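Local coordinates for AbiEi antitoxin C-terminal domain-containing protein (Mycobacterium tuberculosis, PDB 1ZEL) that is of unknown function but, with its winged-helix architecture and AbiEi antitoxin-like domain, probably binds DNA, at residues R123-P129 / Y141-I147. Sequence-based numbering, arbitrary orientation.
Sequences RIPIWLP and YVSVVRI. With FMT (formic acid), chain E.
W127 overlaps V145 through its CB, 4.0 Å from V145 CG1, where strands 124-127 and 142-145 pair in parallel. They form part of a small mixed sheet in the AbiEi antitoxin C-terminal domain; 142-145 is one of its two outermost strands within the chain, and 103-104, antiparallel to 124-127, is the other. The evidence for parallel pairing is the bonding pattern: I124 and I126 each donate their N-H to, and accept at their O from, the 141-147 segment, as in I126 N to S143 O at 2.9 Å (N-H...O 172°). Beyond the strands the two segments diverge, and L128 N reaches V145 O only through a weak bond of 3.4 Å. With CG anti to the backbone N (chi1 168°), the W127 indole extends past this weakening pair and W127 NE1 donates its hydrogen to I147 O at 2.8 Å. The acceptor lies 6° from the ring plane and the donor lies in the carbonyl plane, which fixes how the indole is turned; W149 meets the same ring.

I124, I126, V142 and V144 direct their side chains to one side of the sheet, where L90 of helix 88-96 touches the first three. P125, W127, S143 and V145 occupy the other, with Q189 of helix 183-192 against V145. At the exposed start, the R123 guanidinium lies with one face over S143 CB, while its NH1 bonds to A139 O. At the far end R146, bent at chi2, brings its guanidinium back over L128 CB. Its edge grips a formic acid molecule, probably from the crystallisation liquor: R146 NE donates a hydrogen bond to O2 of the formic acid at 2.8 Å, and R146 NH2 one to its O1 at 3.0 Å.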
loop_
_atom_site.group_PDB
_atom_site.type_symbol
_atom_site.label_atom_id
_atom_site.label_comp_id
_atom_site.label_asym_id
_atom_site.label_seq_id
_atom_site.Cartn_x
_atom_site.Cartn_y
_atom_site.Cartn_z
ATOM N N ARG A 123 -6.574 -5.819 -4.700
ATOM C CA ARG A 123 -6.048 -4.547 -5.154
ATOM C C ARG A 123 -5.137 -3.953 -4.085
ATOM O O ARG A 123 -5.336 -4.175 -2.887
ATOM C CB ARG A 123 -7.176 -3.606 -5.538
ATOM C CG ARG A 123 -8.012 -4.178 -6.673
ATOM C CD ARG A 123 -8.974 -3.144 -7.181
ATOM N NE ARG A 123 -9.763 -2.581 -6.094
ATOM C CZ ARG A 123 -10.389 -1.412 -6.158
ATOM N NH1 ARG A 123 -10.313 -0.675 -7.262
ATOM N NH2 ARG A 123 -11.088 -0.975 -5.115
ATOM N N ILE A 124 -4.106 -3.254 -4.539
ATOM C CA ILE A 124 -3.111 -2.662 -3.626
ATOM C C ILE A 124 -3.662 -1.386 -3.030
ATOM O O ILE A 124 -3.934 -0.424 -3.758
ATOM C CB ILE A 124 -1.772 -2.353 -4.347
ATOM C CG1 ILE A 124 -1.234 -3.615 -5.048
ATOM C CG2 ILE A 124 -0.753 -1.750 -3.320
ATOM C CD1 ILE A 124 -0.650 -3.365 -6.469
ATOM N N PRO A 125 -3.825 -1.350 -1.700
ATOM C CA PRO A 125 -4.286 -0.137 -1.038
ATOM C C PRO A 125 -3.192 0.930 -0.962
ATOM O O PRO A 125 -2.086 0.681 -0.443
ATOM C CB PRO A 125 -4.669 -0.631 0.360
ATOM C CG PRO A 125 -3.721 -1.769 0.593
ATOM C CD PRO A 125 -3.570 -2.444 -0.740
ATOM N N ILE A 126 -3.495 2.105 -1.501
ATOM C CA ILE A 126 -2.588 3.248 -1.409
ATOM C C ILE A 126 -3.290 4.482 -0.896
ATOM O O ILE A 126 -4.509 4.575 -0.936
ATOM C CB ILE A 126 -1.924 3.601 -2.787
ATOM C CG1 ILE A 126 -2.991 3.994 -3.824
ATOM C CG2 ILE A 126 -1.064 2.445 -3.305
ATOM C CD1 ILE A 126 -2.377 4.547 -5.116
ATOM N N TRP A 127 -2.505 5.438 -0.425
ATOM C CA TRP A 127 -3.001 6.765 -0.109
ATOM C C TRP A 127 -2.455 7.673 -1.186
ATOM O O TRP A 127 -1.302 7.503 -1.602
ATOM C CB TRP A 127 -2.489 7.220 1.283
ATOM C CG TRP A 127 -2.757 8.719 1.502
ATOM C CD1 TRP A 127 -3.946 9.301 1.850
ATOM C CD2 TRP A 127 -1.836 9.797 1.269
ATOM N NE1 TRP A 127 -3.807 10.687 1.884
ATOM C CE2 TRP A 127 -2.524 11.007 1.525
ATOM C CE3 TRP A 127 -0.493 9.854 0.876
ATOM C CZ2 TRP A 127 -1.905 12.257 1.411
ATOM C CZ3 TRP A 127 0.115 11.089 0.756
ATOM C CH2 TRP A 127 -0.588 12.278 1.024
ATOM N N LEU A 128 -3.289 8.605 -1.664
ATOM C CA LEU A 128 -2.855 9.651 -2.586
ATOM C C LEU A 128 -3.293 11.007 -2.059
ATOM O O LEU A 128 -4.405 11.127 -1.568
ATOM C CB LEU A 128 -3.521 9.459 -3.965
ATOM C CG LEU A 128 -2.825 8.573 -5.000
ATOM C CD1 LEU A 128 -3.739 8.402 -6.230
ATOM C CD2 LEU A 128 -1.493 9.155 -5.392
ATOM N N PRO A 129 -2.443 12.037 -2.192
ATOM C CA PRO A 129 -2.901 13.364 -1.806
ATOM C C PRO A 129 -4.057 13.859 -2.700
ATOM O O PRO A 129 -4.197 13.400 -3.841
ATOM C CB PRO A 129 -1.666 14.237 -1.995
ATOM C CG PRO A 129 -0.745 13.489 -2.780
ATOM C CD PRO A 129 -1.053 12.047 -2.676
ATOM N N TYR A 141 -6.182 -2.255 -10.222
ATOM C CA TYR A 141 -5.008 -2.805 -9.525
ATOM C C TYR A 141 -4.784 -2.206 -8.142
ATOM O O TYR A 141 -4.079 -2.791 -7.321
ATOM C CB TYR A 141 -3.740 -2.620 -10.404
ATOM C CG TYR A 141 -3.861 -3.340 -11.742
ATOM C CD1 TYR A 141 -4.359 -2.692 -12.872
ATOM C CD2 TYR A 141 -3.514 -4.675 -11.853
ATOM C CE1 TYR A 141 -4.505 -3.366 -14.079
ATOM C CE2 TYR A 141 -3.647 -5.352 -13.045
ATOM C CZ TYR A 141 -4.135 -4.699 -14.152
ATOM O OH TYR A 141 -4.254 -5.414 -15.316
ATOM N N VAL A 142 -5.401 -1.055 -7.888
ATOM C CA VAL A 142 -5.145 -0.272 -6.694
ATOM C C VAL A 142 -6.473 0.224 -6.097
ATOM O O VAL A 142 -7.419 0.462 -6.830
ATOM C CB VAL A 142 -4.190 0.915 -7.045
ATOM C CG1 VAL A 142 -3.968 1.802 -5.878
ATOM C CG2 VAL A 142 -2.845 0.404 -7.558
ATOM N N SER A 143 -6.548 0.367 -4.777
ATOM C CA SER A 143 -7.696 1.037 -4.185
ATOM C C SER A 143 -7.131 2.251 -3.469
ATOM O O SER A 143 -6.096 2.156 -2.816
ATOM C CB SER A 143 -8.435 0.118 -3.221
ATOM O OG SER A 143 -7.629 -0.141 -2.104
ATOM N N VAL A 144 -7.768 3.407 -3.630
ATOM C CA VAL A 144 -7.189 4.648 -3.146
ATOM C C VAL A 144 -7.949 5.143 -1.924
ATOM O O VAL A 144 -9.166 5.190 -1.945
ATOM C CB VAL A 144 -7.205 5.753 -4.240
ATOM C CG1 VAL A 144 -6.528 7.008 -3.711
ATOM C CG2 VAL A 144 -6.506 5.271 -5.535
ATOM N N VAL A 145 -7.229 5.486 -0.856
ATOM C CA VAL A 145 -7.849 6.116 0.291
ATOM C C VAL A 145 -7.430 7.572 0.228
ATOM O O VAL A 145 -6.294 7.891 -0.129
ATOM C CB VAL A 145 -7.496 5.401 1.638
ATOM C CG1 VAL A 145 -6.053 5.634 2.037
ATOM C CG2 VAL A 145 -8.447 5.877 2.749
ATOM N N ARG A 146 -8.373 8.460 0.493
ATOM C CA ARG A 146 -8.177 9.864 0.170
ATOM C C ARG A 146 -8.414 10.793 1.360
ATOM O O ARG A 146 -9.283 11.667 1.314
ATOM C CB ARG A 146 -9.103 10.259 -0.982
ATOM C CG ARG A 146 -8.698 9.690 -2.324
ATOM C CD ARG A 146 -7.947 10.703 -3.152
ATOM N NE ARG A 146 -7.914 10.301 -4.557
ATOM C CZ ARG A 146 -7.011 10.745 -5.421
ATOM N NH1 ARG A 146 -6.099 11.608 -5.004
ATOM N NH2 ARG A 146 -7.011 10.316 -6.681
ATOM N N ILE A 147 -7.627 10.615 2.405
ATOM C CA ILE A 147 -7.673 11.484 3.577
ATOM C C ILE A 147 -6.801 12.691 3.261
ATOM O O ILE A 147 -5.665 12.517 2.816
ATOM C CB ILE A 147 -7.170 10.693 4.794
ATOM C CG1 ILE A 147 -8.113 9.509 5.030
ATOM C CG2 ILE A 147 -7.031 11.578 6.053
ATOM C CD1 ILE A 147 -7.641 8.566 6.069
HETATM C C FMT E . -9.185 7.624 -6.755
HETATM O O1 FMT E . -8.832 8.152 -7.818
HETATM O O2 FMT E . -9.446 8.240 -5.709
HETATM O O HOH W 1 -8.024 -2.783 -1.300
#